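Local structure of cell wall surface anchor protein (4Z1P) at residues A[276-281]-A[300-305]; A[315-318]-A[323-326]. The protein is a cell-wall-anchored surface adhesin of Streptococcus agalactiae, probably of the antigen I/II type, that probably mediates attachment of the bacterium to surfaces or host molecules. One frame throughout, in Å; residues are numbered along the deposited sequence.

Contact 1 of 2, residues A[276-281]-A[300-305]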
ATOM      1  N   GLY A 276       5.382 -28.646  16.279  1.00 30.16           N
ATOM      2  CA  GLY A 276       5.317 -28.756  14.804  1.00 28.69           C
ATOM      3  C   GLY A 276       5.485 -27.407  14.127  1.00 27.58           C
ATOM      4  O   GLY A 276       5.411 -27.304  12.907  1.00 27.18           O
ATOM      5  N   ARG A 277       5.749 -26.360  14.914  1.00 29.67           N
ATOM      6  CA  ARG A 277       5.913 -25.020  14.320  1.00 26.39           C
ATOM      7  C   ARG A 277       7.276 -24.783  13.704  1.00 22.83           C
ATOM      8  O   ARG A 277       8.290 -24.623  14.392  1.00 22.01           O
ATOM      9  CB  ARG A 277       5.624 -23.920  15.340  1.00 27.59           C
ATOM     10  CG  ARG A 277       5.476 -22.551  14.663  1.00 26.17           C
ATOM     11  CD  ARG A 277       5.572 -21.434  15.687  1.00 28.44           C
ATOM     12  NE  ARG A 277       5.344 -20.120  15.088  1.00 28.99           N
ATOM     13  CZ  ARG A 277       6.296 -19.297  14.672  1.00 30.76           C
ATOM     14  NH1 ARG A 277       7.606 -19.603  14.770  1.00 30.07           N
ATOM     15  NH2 ARG A 277       5.924 -18.131  14.177  1.00 27.95           N
ATOM     16  N   TYR A 278       7.281 -24.692  12.379  1.00 22.15           N
ATOM     17  CA  TYR A 278       8.455 -24.320  11.597  1.00 20.28           C
ATOM     18  C   TYR A 278       8.353 -22.834  11.164  1.00 22.14           C
ATOM     19  O   TYR A 278       7.260 -22.380  10.856  1.00 21.00           O
ATOM     20  CB  TYR A 278       8.418 -25.192  10.344  1.00 19.96           C
ATOM     21  CG  TYR A 278       9.396 -24.819   9.275  1.00 19.57           C
ATOM     22  CD1 TYR A 278       9.071 -23.863   8.328  1.00 19.15           C
ATOM     23  CD2 TYR A 278      10.662 -25.385   9.214  1.00 19.82           C
ATOM     24  CE1 TYR A 278       9.946 -23.484   7.355  1.00 18.41           C
ATOM     25  CE2 TYR A 278      11.556 -25.014   8.206  1.00 19.73           C
ATOM     26  CZ  TYR A 278      11.175 -24.066   7.271  1.00 19.80           C
ATOM     27  OH  TYR A 278      12.000 -23.716   6.259  1.00 18.77           O
ATOM     28  N   GLU A 279       9.456 -22.083  11.184  1.00 21.34           N
ATOM     29  CA  GLU A 279       9.457 -20.745  10.588  1.00 23.00           C
ATOM     30  C   GLU A 279      10.739 -20.565   9.887  1.00 21.23           C
ATOM     31  O   GLU A 279      11.812 -20.924  10.429  1.00 20.88           O
ATOM     32  CB  GLU A 279       9.302 -19.676  11.650  1.00 27.75           C
ATOM     33  CG  GLU A 279       9.534 -18.284  11.111  1.00 29.79           C
ATOM     34  CD  GLU A 279       9.557 -17.295  12.235  1.00 32.95           C
ATOM     35  OE1 GLU A 279      10.624 -16.671  12.423  1.00 34.24           O
ATOM     36  OE2 GLU A 279       8.523 -17.195  12.912  1.00 35.31           O
ATOM     37  N   LEU A 280      10.656 -20.042   8.682  1.00 19.87           N
ATOM     38  CA  LEU A 280      11.811 -19.563   7.988  1.00 19.35           C
ATOM     39  C   LEU A 280      11.617 -18.061   7.723  1.00 21.59           C
ATOM     40  O   LEU A 280      10.605 -17.648   7.086  1.00 21.00           O
ATOM     41  CB  LEU A 280      12.006 -20.305   6.690  1.00 21.48           C
ATOM     42  CG  LEU A 280      13.288 -19.864   5.950  1.00 22.64           C
ATOM     43  CD1 LEU A 280      13.897 -20.943   5.054  1.00 23.59           C
ATOM     44  CD2 LEU A 280      13.107 -18.572   5.154  1.00 24.37           C
ATOM     45  N   ALA A 281      12.570 -17.246   8.172  1.00 21.44           N
ATOM     46  CA  ALA A 281      12.416 -15.786   8.106  1.00 21.87           C
ATOM     47  C   ALA A 281      13.619 -15.166   7.517  1.00 23.74           C
ATOM     48  O   ALA A 281      14.768 -15.493   7.902  1.00 24.15           O
ATOM     49  CB  ALA A 281      12.135 -15.185   9.488  1.00 20.45           C
ATOM     50  N   ASP A 300      10.722 -22.176  -0.554  1.00 18.52           N
ATOM     51  CA  ASP A 300      11.261 -22.905   0.580  1.00 21.80           C
ATOM     52  C   ASP A 300      10.785 -24.360   0.450  1.00 23.38           C
ATOM     53  O   ASP A 300       9.590 -24.625   0.179  1.00 24.37           O
ATOM     54  CB  ASP A 300      10.744 -22.313   1.884  1.00 23.11           C
ATOM     55  CG  ASP A 300      11.383 -22.926   3.120  1.00 27.79           C
ATOM     56  OD1 ASP A 300      12.432 -23.594   3.001  1.00 28.15           O
ATOM     57  OD2 ASP A 300      10.816 -22.726   4.225  1.00 29.90           O
ATOM     58  N   PHE A 301      11.714 -25.289   0.623  1.00 20.41           N
ATOM     59  CA  PHE A 301      11.465 -26.702   0.440  1.00 18.82           C
ATOM     60  C   PHE A 301      11.745 -27.323   1.807  1.00 21.12           C
ATOM     61  O   PHE A 301      12.853 -27.193   2.299  1.00 23.11           O
ATOM     62  CB  PHE A 301      12.428 -27.241  -0.565  1.00 19.42           C
ATOM     63  CG  PHE A 301      12.184 -26.763  -1.952  1.00 20.32           C
ATOM     64  CD1 PHE A 301      11.277 -27.413  -2.762  1.00 21.41           C
ATOM     65  CD2 PHE A 301      12.781 -25.589  -2.416  1.00 21.59           C
ATOM     66  CE1 PHE A 301      11.019 -26.960  -4.082  1.00 23.59           C
ATOM     67  CE2 PHE A 301      12.567 -25.157  -3.727  1.00 21.85           C
ATOM     68  CZ  PHE A 301      11.669 -25.830  -4.561  1.00 21.38           C
ATOM     69  N   ILE A 302      10.722 -27.910   2.413  1.00 19.40           N
ATOM     70  CA  ILE A 302      10.806 -28.545   3.712  1.00 20.64           C
ATOM     71  C   ILE A 302      10.761 -30.067   3.569  1.00 21.16           C
ATOM     72  O   ILE A 302       9.790 -30.622   3.106  1.00 18.30           O
ATOM     73  CB  ILE A 302       9.663 -28.099   4.610  1.00 22.00           C
ATOM     74  CG1 ILE A 302       9.710 -26.631   4.838  1.00 22.86           C
ATOM     75  CG2 ILE A 302       9.736 -28.781   5.951  1.00 23.26           C
ATOM     76  CD1 ILE A 302       8.363 -26.086   5.290  1.00 24.68           C
ATOM     77  N   VAL A 303      11.829 -30.750   3.950  1.00 21.16           N
ATOM     78  CA  VAL A 303      11.807 -32.183   3.716  1.00 21.36           C
ATOM     79  C   VAL A 303      11.550 -32.875   5.046  1.00 18.52           C
ATOM     80  O   VAL A 303      12.058 -32.480   6.095  1.00 18.33           O
ATOM     81  CB  VAL A 303      12.963 -32.692   2.786  1.00 26.24           C
ATOM     82  CG1 VAL A 303      13.921 -31.604   2.317  1.00 25.42           C
ATOM     83  CG2 VAL A 303      13.568 -33.995   3.214  1.00 26.71           C
ATOM     84  N   VAL A 304      10.661 -33.849   4.992  1.00 18.87           N
ATOM     85  CA  VAL A 304      10.220 -34.516   6.183  1.00 18.71           C
ATOM     86  C   VAL A 304      10.207 -36.021   5.872  1.00 20.48           C
ATOM     87  O   VAL A 304      10.220 -36.429   4.710  1.00 21.23           O
ATOM     88  CB  VAL A 304       8.794 -34.079   6.655  1.00 19.60           C
ATOM     89  CG1 VAL A 304       8.750 -32.589   6.914  1.00 19.22           C
ATOM     90  CG2 VAL A 304       7.709 -34.535   5.699  1.00 19.61           C
ATOM     91  N   LYS A 305      10.129 -36.822   6.929  1.00 20.80           N
ATOM     92  CA  LYS A 305      10.026 -38.266   6.758  1.00 21.67           C
ATOM     93  C   LYS A 305       8.709 -38.672   7.386  1.00 19.50           C
ATOM     94  O   LYS A 305       8.409 -38.222   8.484  1.00 20.75           O
ATOM     95  CB  LYS A 305      11.209 -38.950   7.483  1.00 23.56           C
ATOM     96  CG  LYS A 305      11.378 -40.417   7.070  1.00 28.94           C
ATOM     97  CD  LYS A 305      12.420 -41.122   7.921  1.00 31.00           C
ATOM     98  CE  LYS A 305      12.995 -42.312   7.209  1.00 35.61           C
ATOM     99  NZ  LYS A 305      14.248 -42.546   7.922  1.00 39.33           N
TER
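The Y278 ring carries I302 over one face and a carboxylate oxygen of D300 at its edge. I302 sends its CD1 methyl to 3.9 Å from the centroid of the Y278 ring, 21° off the normal and displaced toward the rim, a CH-pi contact in which CE1 of Y278 is the ring atom nearest to that methyl. At the edge, D300 OD2 sits close to the ring plane, 2.6 Å from Y278 OH and 3.3 Å from Y278 CE1, with the planes of ring and carboxylate 30° apart. The phenol proton has a second possible taker, because D241 OD2 of strand 236-245 is also a hydrogen-bond partner of Y278 OH. With CG trans to the backbone N in both residues, Y278 and D300 reach across the gap from opposite directions, which brings the hydroxyl to the carboxylate.

That gap lies between two sheets: 277-281 belongs to the five-stranded one and 300-305 to the four-stranded one, and the short segments run 10.0 Å apart at 150°, so the pair is a face-to-face beta-sandwich contact with no backbone bonds. Two residues on, L280 leans on the same carboxylate, its CB 3.7 Å from D300 OD2 and its CD1 beside both oxygens. All four touching residues are buried, with Y278 OH close to two acidic side chains, those of D300 and D241. On the other side of strand 277-281, R277 turns both NH1 and NH2, end-on and in the guanidinium plane, onto the single oxygen OE2 of E279.

Contact 2 of 2, residues A[315-318]-A[323-326]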
ATOM      1  N   THR A 315      -0.313 -27.060   5.869  1.00 22.61           N
ATOM      2  CA  THR A 315      -0.653 -25.669   5.423  1.00 26.09           C
ATOM      3  C   THR A 315       0.428 -24.726   5.902  1.00 23.95           C
ATOM      4  O   THR A 315       1.111 -24.997   6.888  1.00 24.09           O
ATOM      5  CB  THR A 315      -1.993 -25.134   5.989  1.00 25.18           C
ATOM      6  OG1 THR A 315      -3.010 -26.113   5.861  1.00 32.10           O
ATOM      7  CG2 THR A 315      -2.457 -23.849   5.245  1.00 24.37           C
ATOM      8  N   ALA A 316       0.580 -23.597   5.218  1.00 23.18           N
ATOM      9  CA  ALA A 316       1.551 -22.598   5.681  1.00 21.41           C
ATOM     10  C   ALA A 316       0.925 -21.206   5.664  1.00 21.23           C
ATOM     11  O   ALA A 316      -0.017 -20.965   4.902  1.00 22.48           O
ATOM     12  CB  ALA A 316       2.800 -22.646   4.820  1.00 21.37           C
ATOM     13  N   ASP A 317       1.415 -20.350   6.533  1.00 22.55           N
ATOM     14  CA  ASP A 317       1.148 -18.911   6.512  1.00 23.63           C
ATOM     15  C   ASP A 317       2.388 -18.219   5.943  1.00 24.72           C
ATOM     16  O   ASP A 317       3.523 -18.712   6.109  1.00 21.01           O
ATOM     17  CB  ASP A 317       0.974 -18.397   7.928  1.00 24.50           C
ATOM     18  CG  ASP A 317      -0.189 -19.058   8.690  1.00 26.84           C
ATOM     19  OD1 ASP A 317      -1.192 -19.442   8.096  1.00 28.72           O
ATOM     20  OD2 ASP A 317      -0.056 -19.166   9.911  1.00 31.78           O
ATOM     21  N   PHE A 318       2.183 -17.047   5.344  1.00 23.04           N
ATOM     22  CA  PHE A 318       3.245 -16.260   4.755  1.00 20.92           C
ATOM     23  C   PHE A 318       3.034 -14.836   5.198  1.00 21.54           C
ATOM     24  O   PHE A 318       1.886 -14.359   5.151  1.00 19.11           O
ATOM     25  CB  PHE A 318       3.120 -16.333   3.235  1.00 24.18           C
ATOM     26  CG  PHE A 318       4.088 -15.462   2.509  1.00 24.05           C
ATOM     27  CD1 PHE A 318       5.435 -15.806   2.411  1.00 24.78           C
ATOM     28  CD2 PHE A 318       3.677 -14.257   2.006  1.00 26.22           C
ATOM     29  CE1 PHE A 318       6.321 -14.978   1.750  1.00 26.26           C
ATOM     30  CE2 PHE A 318       4.553 -13.432   1.319  1.00 27.20           C
ATOM     31  CZ  PHE A 318       5.877 -13.785   1.201  1.00 27.20           C
ATOM     32  N   ASN A 323       1.701  -8.316   6.321  1.00 20.06           N
ATOM     33  CA  ASN A 323       0.525  -8.800   5.640  1.00 20.72           C
ATOM     34  C   ASN A 323       0.556 -10.342   5.604  1.00 21.67           C
ATOM     35  O   ASN A 323       1.500 -10.892   5.066  1.00 20.04           O
ATOM     36  CB  ASN A 323       0.523  -8.322   4.207  1.00 20.04           C
ATOM     37  CG  ASN A 323       0.388  -6.829   4.121  1.00 20.69           C
ATOM     38  OD1 ASN A 323      -0.740  -6.294   4.211  1.00 20.82           O
ATOM     39  ND2 ASN A 323       1.530  -6.137   4.081  1.00 20.01           N
ATOM     40  N   LYS A 324      -0.451 -10.988   6.202  1.00 22.13           N
ATOM     41  CA  LYS A 324      -0.504 -12.446   6.350  1.00 22.50           C
ATOM     42  C   LYS A 324      -1.389 -13.034   5.304  1.00 22.54           C
ATOM     43  O   LYS A 324      -2.508 -12.565   5.099  1.00 23.71           O
ATOM     44  CB  LYS A 324      -1.063 -12.836   7.739  1.00 23.65           C
ATOM     45  CG  LYS A 324      -1.149 -14.360   7.977  1.00 25.48           C
ATOM     46  CD  LYS A 324      -1.659 -14.632   9.391  1.00 28.01           C
ATOM     47  CE  LYS A 324      -2.279 -15.982   9.463  1.00 29.12           C
ATOM     48  NZ  LYS A 324      -2.465 -16.378  10.896  1.00 30.86           N
ATOM     49  N   VAL A 325      -0.934 -14.093   4.629  1.00 20.59           N
ATOM     50  CA  VAL A 325      -1.790 -14.868   3.729  1.00 20.84           C
ATOM     51  C   VAL A 325      -1.476 -16.359   3.967  1.00 21.59           C
ATOM     52  O   VAL A 325      -0.551 -16.666   4.739  1.00 21.77           O
ATOM     53  CB  VAL A 325      -1.670 -14.415   2.270  1.00 21.24           C
ATOM     54  CG1 VAL A 325      -2.127 -12.950   2.130  1.00 23.71           C
ATOM     55  CG2 VAL A 325      -0.255 -14.491   1.782  1.00 20.99           C
ATOM     56  N   LYS A 326      -2.301 -17.250   3.429  1.00 21.97           N
ATOM     57  CA  LYS A 326      -2.172 -18.699   3.661  1.00 23.81           C
ATOM     58  C   LYS A 326      -2.083 -19.409   2.344  1.00 24.29           C
ATOM     59  O   LYS A 326      -2.655 -18.956   1.325  1.00 19.28           O
ATOM     60  CB  LYS A 326      -3.374 -19.276   4.459  1.00 28.88           C
ATOM     61  CG  LYS A 326      -3.545 -18.704   5.848  1.00 34.37           C
ATOM     62  CD  LYS A 326      -4.564 -19.503   6.675  1.00 40.09           C
ATOM     63  CE  LYS A 326      -4.556 -19.047   8.127  1.00 46.26           C
ATOM     64  NZ  LYS A 326      -5.854 -19.309   8.827  1.00 51.25           N
TER
HETATM   65  O   HOH W   1      -2.564 -19.324  10.912  1.00 36.71           O
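D317 meets two lysines of the partner strand, K324 and K326, with the different atoms of one short side chain. Its CB stands 3.9 Å from the backbone O of V325. CG, turned beside the backbone N and trans to the carbonyl carbon (chi1 -60°), comes to 3.8 Å from K324 CE. From there the carboxylate divides its work: OD1 lies along the aliphatic part of K326, 3.3 Å from its CG, while OD2 looks to K324. D317 OD2 and K324 NZ form a long salt bridge at 3.8 Å, bridged as well by a water that donates to the first and accepts from the second. The K324 chain, extended all the way, crosses D317 at an angle; K326 instead runs alongside it, pointing the same way. The ammonium groups of these exposed lysines would tend to favour the charged form of the buried aspartate.

On the other face F318 and V325 lie side by side, V325 CG2 touching the F318 ring at its edge, 3.9 Å from CD2. F318 also makes edge-to-face contacts with the rings of Y225 and F227 on the neighbouring strand 225-230.

Backbone bonds fix the alignment: F318 N to V325 O is 2.8 Å and V325 N to F318 O is 2.9 Å, with D317 and K326 as the adjoining non-hydrogen-bonded pair. This is an antiparallel beta hairpin of strands 311-320 and 323-333, the second of which forms an outer edge of the five-stranded sheet.

Overall arrangement
The two contacts follow one another along the chain, contact 1 closing before contact 2 opens, and strand 298-306 is directly followed by strand 311-320. Their centres are 14 Å apart and their nearest atoms about 7 Å, so they do not touch. Both reach the five-stranded sheet, where strand 225-230 lies between strands 277-282 and 311-320. Contact 1 spans from that sheet to the four-stranded sheet facing it, whereas contact 2 joins neighbouring strands within the sheet, at its 323-333 edge. One contact thus ties the two sheets of this adhesin-family domain together through side chains, and the other secures an edge of one sheet, chiefly through backbone bonds.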